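Local coordinates for probable GTP-binding protein engB (Pyrococcus horikoshii, PDB 2CXX) that binds guanine nucleotides as a P-loop GTPase of the EngB family and is probably needed for normal cell division and septation, at residues L88-K93 / T125-N130; K14-Y19 / I163-G168. One frame throughout, in Å; residues are numbered along the deposited sequence.

Contact 1. Residues L88-K93 / T125-N130; sequences LVVDGK and TIVAVN. With GDP (guanosine-5'-diphosphate), chain D.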
loop_
_atom_site.group_PDB
_atom_site.type_symbol
_atom_site.label_atom_id
_atom_site.label_comp_id
_atom_site.label_asym_id
_atom_site.label_seq_id
_atom_site.Cartn_x
_atom_site.Cartn_y
_atom_site.Cartn_z
ATOM N N LEU A 88 2.549 1.727 -0.155
ATOM C CA LEU A 88 1.771 0.639 -0.702
ATOM C C LEU A 88 1.876 -0.472 0.340
ATOM O O LEU A 88 2.964 -0.966 0.634
ATOM C CB LEU A 88 2.359 0.154 -2.062
ATOM C CG LEU A 88 1.876 -1.214 -2.583
ATOM C CD1 LEU A 88 0.382 -1.267 -2.845
ATOM C CD2 LEU A 88 2.625 -1.542 -3.870
ATOM N N VAL A 89 0.731 -0.876 0.882
ATOM C CA VAL A 89 0.685 -1.964 1.866
ATOM C C VAL A 89 0.459 -3.258 1.125
ATOM O O VAL A 89 -0.440 -3.324 0.333
ATOM C CB VAL A 89 -0.487 -1.758 2.796
ATOM C CG1 VAL A 89 -0.375 -2.698 3.973
ATOM C CG2 VAL A 89 -0.503 -0.282 3.286
ATOM N N VAL A 90 1.300 -4.270 1.348
ATOM C CA VAL A 90 1.111 -5.594 0.741
ATOM C C VAL A 90 1.082 -6.611 1.832
ATOM O O VAL A 90 1.582 -6.390 2.939
ATOM C CB VAL A 90 2.197 -5.995 -0.272
ATOM C CG1 VAL A 90 2.285 -4.865 -1.383
ATOM C CG2 VAL A 90 3.494 -6.186 0.403
ATOM N N ASP A 91 0.491 -7.762 1.514
ATOM C CA ASP A 91 0.378 -8.847 2.481
ATOM C C ASP A 91 1.604 -9.708 2.103
ATOM O O ASP A 91 1.595 -10.327 1.071
ATOM C CB ASP A 91 -0.962 -9.562 2.239
ATOM C CG ASP A 91 -1.113 -10.839 3.037
ATOM O OD1 ASP A 91 -0.076 -11.400 3.450
ATOM O OD2 ASP A 91 -2.273 -11.276 3.211
ATOM N N GLY A 92 2.642 -9.675 2.946
ATOM C CA GLY A 92 3.886 -10.394 2.643
ATOM C C GLY A 92 3.726 -11.902 2.449
ATOM O O GLY A 92 4.450 -12.532 1.655
ATOM N N LYS A 93 2.796 -12.495 3.189
ATOM C CA LYS A 93 2.542 -13.951 3.002
ATOM C C LYS A 93 1.835 -14.252 1.684
ATOM O O LYS A 93 2.279 -15.125 0.912
ATOM C CB LYS A 93 1.689 -14.532 4.148
ATOM C CG LYS A 93 1.586 -16.086 3.994
ATOM C CD LYS A 93 0.828 -16.751 5.101
ATOM C CE LYS A 93 0.837 -18.297 4.904
ATOM N NZ LYS A 93 0.486 -18.638 3.478
ATOM N N THR A 125 7.867 5.794 -3.223
ATOM C CA THR A 125 6.972 4.787 -2.666
ATOM C C THR A 125 7.639 3.869 -1.682
ATOM O O THR A 125 8.708 3.323 -1.960
ATOM C CB THR A 125 6.383 3.938 -3.804
ATOM O OG1 THR A 125 5.646 4.780 -4.696
ATOM C CG2 THR A 125 5.432 2.855 -3.231
ATOM N N ILE A 126 7.020 3.683 -0.528
ATOM C CA ILE A 126 7.540 2.731 0.464
ATOM C C ILE A 126 6.578 1.549 0.428
ATOM O O ILE A 126 5.378 1.735 0.312
ATOM C CB ILE A 126 7.552 3.365 1.904
ATOM C CG1 ILE A 126 8.518 4.526 1.948
ATOM C CG2 ILE A 126 7.830 2.292 2.963
ATOM C CD1 ILE A 126 8.217 5.509 3.099
ATOM N N VAL A 127 7.092 0.324 0.408
ATOM C CA VAL A 127 6.223 -0.833 0.450
ATOM C C VAL A 127 6.213 -1.356 1.867
ATOM O O VAL A 127 7.249 -1.822 2.350
ATOM C CB VAL A 127 6.746 -1.966 -0.489
ATOM C CG1 VAL A 127 5.855 -3.235 -0.359
ATOM C CG2 VAL A 127 6.791 -1.443 -1.927
ATOM N N ALA A 128 5.058 -1.299 2.538
ATOM C CA ALA A 128 4.926 -1.849 3.898
ATOM C C ALA A 128 4.602 -3.349 3.695
ATOM O O ALA A 128 3.532 -3.687 3.216
ATOM C CB ALA A 128 3.761 -1.167 4.644
ATOM N N VAL A 129 5.528 -4.235 4.039
ATOM C CA VAL A 129 5.315 -5.665 3.857
ATOM C C VAL A 129 4.687 -6.179 5.165
ATOM O O VAL A 129 5.361 -6.541 6.127
ATOM C CB VAL A 129 6.638 -6.351 3.509
ATOM C CG1 VAL A 129 6.349 -7.849 3.263
ATOM C CG2 VAL A 129 7.252 -5.673 2.208
ATOM N N ASN A 130 3.367 -6.226 5.159
ATOM C CA ASN A 130 2.613 -6.530 6.352
ATOM C C ASN A 130 2.406 -8.013 6.568
ATOM O O ASN A 130 2.618 -8.830 5.667
ATOM C CB ASN A 130 1.261 -5.795 6.294
ATOM C CG ASN A 130 0.567 -5.722 7.660
ATOM O OD1 ASN A 130 1.234 -5.584 8.673
ATOM N ND2 ASN A 130 -0.764 -5.768 7.688
HETATM P PB GDP D . -7.673 -3.692 4.887
HETATM O O1B GDP D . -8.819 -4.284 4.139
HETATM O O2B GDP D . -6.335 -3.819 4.053
HETATM O O3B GDP D . -7.907 -2.396 5.635
HETATM O O3A GDP D . -7.401 -4.729 6.060
HETATM P PA GDP D . -7.642 -4.818 7.637
HETATM O O1A GDP D . -6.804 -3.818 8.331
HETATM O O2A GDP D . -9.170 -4.639 7.967
HETATM O "O5'" GDP D . -7.022 -6.241 8.038
HETATM C "C5'" GDP D . -7.631 -7.278 7.329
HETATM C "C4'" GDP D . -7.387 -8.611 8.047
HETATM O "O4'" GDP D . -5.918 -8.837 8.216
HETATM C "C3'" GDP D . -7.891 -8.729 9.445
HETATM O "O3'" GDP D . -8.587 -9.868 9.967
HETATM C "C2'" GDP D . -6.744 -8.171 10.315
HETATM O "O2'" GDP D . -6.830 -8.748 11.672
HETATM C "C1'" GDP D . -5.593 -8.932 9.651
HETATM N N9 GDP D . -4.269 -8.319 9.833
HETATM C C8 GDP D . -3.889 -6.971 9.644
HETATM N N7 GDP D . -2.630 -6.836 9.887
HETATM C C5 GDP D . -2.109 -8.051 10.243
HETATM C C6 GDP D . -0.815 -8.533 10.612
HETATM O O6 GDP D . 0.132 -7.812 10.678
HETATM N N1 GDP D . -0.655 -9.883 10.906
HETATM C C2 GDP D . -1.717 -10.740 10.852
HETATM N N2 GDP D . -1.508 -12.065 11.159
HETATM N N3 GDP D . -2.928 -10.320 10.516
HETATM C C4 GDP D . -3.158 -8.994 10.207
#
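Gly-92, just past the end of strand 85-91, packs closely against Val-129: Val-129 CG1 lies 3.6 Å from Gly-92 CA, and a CB on Gly-92 would run into that methyl. Gly-92 N gives a 2.8 Å bond to Asn-130 O just beside it. Behind lies a regular parallel pairing, in which Leu-88 and Val-90 exchange backbone bonds with Ile-126, Ala-128 and Asn-130; the straightest runs from Val-90 N to Ala-128 O (3.0 Å, 174° at the hydrogen). Val-90 CG2, set between its own backbone N and carbonyl carbon, rests on Val-127 CG1 at 3.9 Å.

Asn-130 opens the NKxD guanine-recognition motif. Its CG is anti to the backbone N (chi1 -164°), which carries the amide toward the nucleotide, with ND2 3.1 Å from N7 of GDP. Val-12 O accepts from ND2 and Ala-165 N donates to OD1, which probably holds the amide in this orientation.

The contact is looser at the Thr-125 end, where Leu-88 CB and the partly exposed Thr-125 are 4.3 Å apart at CG2, and beyond Gly-92 the exposed Lys-93 side chain leads away. Asp-91, salt-bridged to Lys-131, caps the helix that follows.

Strand 3-8 flanks 85-91 and strand 160-162 flanks 125-130; helix 110-120 covers Val-90 and Val-127, while helix 171-184 packs on Ile-126.

Contact 2. Residues K14-Y19 / I163-G168; sequences KSTLIY and ISAKFG. With GDP (guanosine-5'-diphosphate), chain D.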
loop_
_atom_site.group_PDB
_atom_site.type_symbol
_atom_site.label_atom_id
_atom_site.label_comp_id
_atom_site.label_asym_id
_atom_site.label_seq_id
_atom_site.Cartn_x
_atom_site.Cartn_y
_atom_site.Cartn_z
ATOM N N LYS A 14 -4.293 -2.602 5.622
ATOM C CA LYS A 14 -4.087 -1.162 5.490
ATOM C C LYS A 14 -4.801 -0.349 6.538
ATOM O O LYS A 14 -4.179 0.530 7.168
ATOM C CB LYS A 14 -4.497 -0.755 4.083
ATOM C CG LYS A 14 -4.414 0.754 3.816
ATOM C CD LYS A 14 -4.427 1.037 2.269
ATOM C CE LYS A 14 -5.726 0.646 1.584
ATOM N NZ LYS A 14 -6.839 1.422 2.217
ATOM N N SER A 15 -6.093 -0.604 6.775
ATOM C CA SER A 15 -6.790 0.181 7.805
ATOM C C SER A 15 -6.158 -0.108 9.178
ATOM O O SER A 15 -6.042 0.816 10.002
ATOM C CB SER A 15 -8.299 -0.120 7.826
ATOM O OG SER A 15 -8.496 -1.500 8.071
ATOM N N THR A 16 -5.779 -1.361 9.470
ATOM C CA THR A 16 -5.079 -1.669 10.718
ATOM C C THR A 16 -3.751 -0.875 10.845
ATOM O O THR A 16 -3.429 -0.286 11.894
ATOM C CB THR A 16 -4.743 -3.193 10.841
ATOM O OG1 THR A 16 -5.960 -3.958 10.796
ATOM C CG2 THR A 16 -4.110 -3.465 12.213
ATOM N N LEU A 17 -2.993 -0.797 9.769
ATOM C CA LEU A 17 -1.714 -0.066 9.794
ATOM C C LEU A 17 -1.970 1.435 10.058
ATOM O O LEU A 17 -1.292 2.067 10.842
ATOM C CB LEU A 17 -0.985 -0.239 8.445
ATOM C CG LEU A 17 0.233 0.635 8.188
ATOM C CD1 LEU A 17 1.233 0.541 9.359
ATOM C CD2 LEU A 17 0.860 0.217 6.886
ATOM N N ILE A 18 -2.964 2.006 9.389
ATOM C CA ILE A 18 -3.271 3.425 9.581
ATOM C C ILE A 18 -3.654 3.702 11.020
ATOM O O ILE A 18 -3.269 4.755 11.588
ATOM C CB ILE A 18 -4.369 3.887 8.640
ATOM C CG1 ILE A 18 -3.791 3.966 7.227
ATOM C CG2 ILE A 18 -4.872 5.293 9.080
ATOM C CD1 ILE A 18 -4.756 4.237 6.127
ATOM N N TYR A 19 -4.407 2.787 11.603
ATOM C CA TYR A 19 -4.747 2.921 13.026
ATOM C C TYR A 19 -3.486 2.817 13.896
ATOM O O TYR A 19 -3.363 3.564 14.872
ATOM C CB TYR A 19 -5.762 1.829 13.422
ATOM C CG TYR A 19 -5.958 1.732 14.912
ATOM C CD1 TYR A 19 -6.503 2.790 15.623
ATOM C CD2 TYR A 19 -5.548 0.605 15.619
ATOM C CE1 TYR A 19 -6.627 2.724 17.010
ATOM C CE2 TYR A 19 -5.687 0.552 17.021
ATOM C CZ TYR A 19 -6.215 1.612 17.669
ATOM O OH TYR A 19 -6.293 1.554 19.038
ATOM N N ILE A 163 6.605 -5.236 8.421
ATOM C CA ILE A 163 5.969 -4.847 9.694
ATOM C C ILE A 163 4.879 -5.873 10.058
ATOM O O ILE A 163 4.522 -6.741 9.249
ATOM C CB ILE A 163 5.205 -3.483 9.534
ATOM C CG1 ILE A 163 4.275 -3.609 8.312
ATOM C CG2 ILE A 163 6.161 -2.314 9.197
ATOM C CD1 ILE A 163 3.292 -2.498 8.154
ATOM N N SER A 164 4.395 -5.782 11.294
ATOM C CA SER A 164 3.172 -6.500 11.671
ATOM C C SER A 164 2.271 -5.414 12.255
ATOM O O SER A 164 2.495 -4.970 13.365
ATOM C CB SER A 164 3.343 -7.579 12.741
ATOM O OG SER A 164 2.044 -8.047 13.119
ATOM N N ALA A 165 1.266 -4.978 11.487
ATOM C CA ALA A 165 0.329 -3.977 11.946
ATOM C C ALA A 165 -0.482 -4.559 13.111
ATOM O O ALA A 165 -0.970 -3.793 13.988
ATOM C CB ALA A 165 -0.643 -3.574 10.802
ATOM N N LYS A 166 -0.626 -5.880 13.111
ATOM C CA LYS A 166 -1.391 -6.543 14.155
ATOM C C LYS A 166 -0.715 -6.444 15.499
ATOM O O LYS A 166 -1.351 -6.052 16.454
ATOM C CB LYS A 166 -1.612 -8.024 13.855
ATOM C CG LYS A 166 -2.255 -8.822 15.016
ATOM C CD LYS A 166 -2.789 -10.143 14.516
ATOM C CE LYS A 166 -3.851 -10.756 15.490
ATOM N NZ LYS A 166 -4.517 -11.954 14.873
ATOM N N PHE A 167 0.549 -6.843 15.550
ATOM C CA PHE A 167 1.292 -6.841 16.807
ATOM C C PHE A 167 2.174 -5.637 17.048
ATOM O O PHE A 167 2.671 -5.425 18.161
ATOM C CB PHE A 167 2.114 -8.113 16.891
ATOM C CG PHE A 167 1.291 -9.340 16.890
ATOM C CD1 PHE A 167 1.015 -9.996 15.708
ATOM C CD2 PHE A 167 0.758 -9.835 18.073
ATOM C CE1 PHE A 167 0.228 -11.141 15.682
ATOM C CE2 PHE A 167 -0.038 -10.979 18.067
ATOM C CZ PHE A 167 -0.303 -11.640 16.867
ATOM N N GLY A 168 2.389 -4.829 16.018
ATOM C CA GLY A 168 3.190 -3.645 16.222
ATOM C C GLY A 168 4.641 -3.715 15.765
ATOM O O GLY A 168 5.338 -2.694 15.766
HETATM P PB GDP D . -7.673 -3.692 4.887
HETATM O O1B GDP D . -8.819 -4.284 4.139
HETATM O O2B GDP D . -6.335 -3.819 4.053
HETATM O O3B GDP D . -7.907 -2.396 5.635
HETATM O O3A GDP D . -7.401 -4.729 6.060
HETATM P PA GDP D . -7.642 -4.818 7.637
HETATM O O1A GDP D . -6.804 -3.818 8.331
HETATM O O2A GDP D . -9.170 -4.639 7.967
HETATM O "O5'" GDP D . -7.022 -6.241 8.038
HETATM C "C5'" GDP D . -7.631 -7.278 7.329
HETATM C "C4'" GDP D . -7.387 -8.611 8.047
HETATM O "O4'" GDP D . -5.918 -8.837 8.216
HETATM C "C3'" GDP D . -7.891 -8.729 9.445
HETATM O "O3'" GDP D . -8.587 -9.868 9.967
HETATM C "C2'" GDP D . -6.744 -8.171 10.315
HETATM O "O2'" GDP D . -6.830 -8.748 11.672
HETATM C "C1'" GDP D . -5.593 -8.932 9.651
HETATM N N9 GDP D . -4.269 -8.319 9.833
HETATM C C8 GDP D . -3.889 -6.971 9.644
HETATM N N7 GDP D . -2.630 -6.836 9.887
HETATM C C5 GDP D . -2.109 -8.051 10.243
HETATM C C6 GDP D . -0.815 -8.533 10.612
HETATM O O6 GDP D . 0.132 -7.812 10.678
HETATM N N1 GDP D . -0.655 -9.883 10.906
HETATM C C2 GDP D . -1.717 -10.740 10.852
HETATM N N2 GDP D . -1.508 -12.065 11.159
HETATM N N3 GDP D . -2.928 -10.320 10.516
HETATM C C4 GDP D . -3.158 -8.994 10.207
#
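Thr-16 and Ala-165 make the closest apolar touch, with Thr-16 CG2 3.7 Å from Ala-165 CB. The Thr-16 rotamer (chi1 -59°) sets CG2 anti to the backbone N, reaching for Ala-165, and leaves OG1 for the nucleotide. At the next residue, the Leu-17 and Ile-163 side chains cross at about a right angle, and Ile-163 CD1 sits against both Leu-17 methyls, 3.9 Å from CD2. Ala-128 and Leu-174 pack on the same pair.

Polar bonds run to GDP rather than between the segments. At the phosphates, Lys-14 N donates to O2B at 2.8 Å and Ser-15 N to O3B at 2.8 Å; Thr-16 grips O1A with its backbone N and with OG1, the latter at 2.6 Å. This is the P-loop (Walker A) arrangement, in which the first turn of helix 14-22 offers its amides, and probably its helix dipole, to the phosphates. Lys-14 NZ turns aside to Asp-50 and Met-51 O. Residues 164-166 form the SAK motif of the G domain, which faces the guanine.

At the base, Lys-166 N donates to O6 at 3.2 Å, while its aliphatic chain lies extended over the face of the ring system, CB 3.4 Å from C6. Ser-164 OG accepts a nearly straight bond from Phe-167 N (3.1 Å, 171°), an ST motif that holds the turn; it also lies within bonding distance of GDP O6 and Asp-133 OD1, and its one proton can serve only one of them at a time. An alanine in place of Ser-164 would probably leave Phe-167 N without its acceptor, take a hydroxyl partner from O6 and Asp-133 OD1, and let the turn shift more easily. Arg-20, from the same helix as Thr-16, bonds to the carbonyls of Ala-165 and Lys-166.

Contact 1 belongs to the core and is sheet chemistry: backbone bonds between strands 85-91 and 125-130, with valines packed on a face. Contact 2 sits farther from the chain centre, in the wall of the nucleotide pocket, where helix 14-22 meets the loop after strand 160-162 through a few methyl groups and the shared ligand. Both reach GDP, contact 1 through one amide side chain and contact 2 through backbone and hydroxyl groups at both ends of the nucleotide. They join directly where Val-129 O and Ile-163 N pair at 2.9 Å, carrying the sheet's bonding into the base-binding loop. Solvent reaches contact 2 around Lys-166.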